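Local coordinates for YCAC GENE product (Escherichia coli, PDB 1YAC), which is probably a hydrolase of unknown specificity, an octamer built as a three-layer alpha-beta-alpha sandwich of the isochorismatase family, at residues A[17-22]-A[55-60]. Residues are numbered along the deposited sequence; the frame is centred on the assembly and turned at random.
Unlike the reference sequence in segment 55-60: Ala60 (reference Phe).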
loop_
_atom_site.group_PDB
_atom_site.type_symbol
_atom_site.label_atom_id
_atom_site.label_comp_id
_atom_site.label_asym_id
_atom_site.label_seq_id
_atom_site.Cartn_x
_atom_site.Cartn_y
_atom_site.Cartn_z
ATOM N N LEU A 17 20.188 -20.109 13.626
ATOM C CA LEU A 17 19.929 -19.641 12.264
ATOM C C LEU A 17 19.407 -20.846 11.492
ATOM O O LEU A 17 20.169 -21.743 11.116
ATOM C CB LEU A 17 21.205 -19.068 11.649
ATOM C CG LEU A 17 21.823 -17.909 12.446
ATOM C CD1 LEU A 17 23.057 -17.376 11.717
ATOM C CD2 LEU A 17 20.789 -16.785 12.630
ATOM N N VAL A 18 18.106 -20.834 11.224
ATOM C CA VAL A 18 17.427 -21.949 10.587
ATOM C C VAL A 18 17.017 -21.819 9.120
ATOM O O VAL A 18 16.128 -21.036 8.772
ATOM C CB VAL A 18 16.149 -22.320 11.410
ATOM C CG1 VAL A 18 15.597 -23.688 10.982
ATOM C CG2 VAL A 18 16.445 -22.292 12.920
ATOM N N ASP A 19 17.667 -22.617 8.279
ATOM C CA ASP A 19 17.354 -22.715 6.858
ATOM C C ASP A 19 17.414 -21.468 5.965
ATOM O O ASP A 19 16.570 -21.287 5.082
ATOM C CB ASP A 19 15.999 -23.411 6.679
ATOM C CG ASP A 19 15.906 -24.731 7.433
ATOM O OD1 ASP A 19 16.937 -25.247 7.914
ATOM O OD2 ASP A 19 14.784 -25.250 7.568
ATOM N N HIS A 20 18.384 -20.594 6.210
ATOM C CA HIS A 20 18.566 -19.423 5.356
ATOM C C HIS A 20 19.330 -19.995 4.155
ATOM O O HIS A 20 20.552 -19.817 4.022
ATOM C CB HIS A 20 19.407 -18.344 6.061
ATOM C CG HIS A 20 18.689 -17.625 7.167
ATOM N ND1 HIS A 20 18.880 -17.927 8.502
ATOM C CD2 HIS A 20 17.835 -16.571 7.140
ATOM C CE1 HIS A 20 18.182 -17.092 9.245
ATOM N NE2 HIS A 20 17.535 -16.257 8.447
ATOM N N GLN A 21 18.611 -20.732 3.316
ATOM C CA GLN A 21 19.202 -21.382 2.149
ATOM C C GLN A 21 18.929 -20.643 0.839
ATOM O O GLN A 21 17.887 -20.008 0.685
ATOM C CB GLN A 21 18.726 -22.833 2.093
ATOM C CG GLN A 21 19.245 -23.656 3.277
ATOM C CD GLN A 21 18.452 -24.925 3.507
ATOM O OE1 GLN A 21 17.792 -25.017 4.565
ATOM N NE2 GLN A 21 18.476 -25.830 2.636
ATOM N N ALA A 22 19.856 -20.767 -0.108
ATOM C CA ALA A 22 19.765 -20.088 -1.396
ATOM C C ALA A 22 18.447 -20.283 -2.131
ATOM O O ALA A 22 17.865 -19.313 -2.621
ATOM C CB ALA A 22 20.933 -20.474 -2.281
ATOM N N ILE A 55 24.230 -21.731 16.208
ATOM C CA ILE A 55 23.902 -23.016 15.609
ATOM C C ILE A 55 23.277 -22.824 14.225
ATOM O O ILE A 55 22.316 -22.070 14.065
ATOM C CB ILE A 55 22.936 -23.784 16.519
ATOM C CG1 ILE A 55 23.649 -24.106 17.837
ATOM C CG2 ILE A 55 22.476 -25.083 15.871
ATOM C CD1 ILE A 55 22.714 -24.520 18.906
ATOM N N LEU A 56 23.874 -23.458 13.225
ATOM C CA LEU A 56 23.387 -23.392 11.851
ATOM C C LEU A 56 22.698 -24.711 11.512
ATOM O O LEU A 56 23.139 -25.783 11.938
ATOM C CB LEU A 56 24.553 -23.199 10.881
ATOM C CG LEU A 56 25.526 -22.050 11.125
ATOM C CD1 LEU A 56 26.642 -22.153 10.088
ATOM C CD2 LEU A 56 24.824 -20.702 11.047
ATOM N N THR A 57 21.607 -24.644 10.760
ATOM C CA THR A 57 20.912 -25.860 10.366
ATOM C C THR A 57 20.254 -25.630 9.020
ATOM O O THR A 57 19.942 -24.493 8.669
ATOM C CB THR A 57 19.882 -26.335 11.439
ATOM O OG1 THR A 57 19.324 -27.604 11.053
ATOM C CG2 THR A 57 18.761 -25.313 11.624
ATOM N N THR A 58 20.137 -26.690 8.231
ATOM C CA THR A 58 19.533 -26.600 6.907
ATOM C C THR A 58 18.602 -27.775 6.700
ATOM O O THR A 58 18.714 -28.804 7.372
ATOM C CB THR A 58 20.588 -26.615 5.790
ATOM O OG1 THR A 58 21.315 -27.846 5.852
ATOM C CG2 THR A 58 21.554 -25.433 5.927
ATOM N N SER A 59 17.694 -27.620 5.750
ATOM C CA SER A 59 16.720 -28.649 5.433
ATOM C C SER A 59 16.917 -29.103 3.996
ATOM O O SER A 59 16.862 -28.281 3.072
ATOM C CB SER A 59 15.307 -28.075 5.598
ATOM O OG SER A 59 14.335 -28.984 5.129
ATOM N N ALA A 60 17.191 -30.397 3.835
ATOM C CA ALA A 60 17.384 -31.024 2.519
ATOM C C ALA A 60 18.146 -30.136 1.543
ATOM O O ALA A 60 17.727 -29.932 0.399
ATOM C CB ALA A 60 16.032 -31.443 1.929
#
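Gln21 and Ser59 show how a side chain can continue a sheet after its strand has ended. Strands 13-18 and 54-59, joined through helix 33-49 in a beta-alpha-beta unit, pair in parallel until Asp19 N gives the last backbone bond, to Thr57 O (3.0 Å). There 17-22 turns away, and Gln21 reaches back. From CB, CG lies anti to the carbonyl carbon (chi1 -66°), 3.9 Å from Thr58 CG2, and the chain runs extended beyond it. CD packs on Thr58 CB; OE1 then accepts Ser59 N at 2.9 Å, while NE2 returns a nearly straight bond (178°) to Ser59 O and also serves Gly66 O. The amide thus grips both polar backbone groups of one residue, which fixes its rotation. An alanine here would probably leave Ser59 N without its acceptor and Ser59 O to Asn65, while Gly66 O would lose NE2. Alongside, Asp19 OD2 lies 3.5 Å from Ser59 CB, and OD1 is in a salt bridge with Arg84. On the opposite face from Leu17 and Leu56, Val18 CG1 meets Thr57 CG2 (3.6 Å). Aliphatic groups meet on both faces, while Asp19, Arg84 and nearby Cys118 gather at the sheet's C-terminal edge, consistent with an active site here.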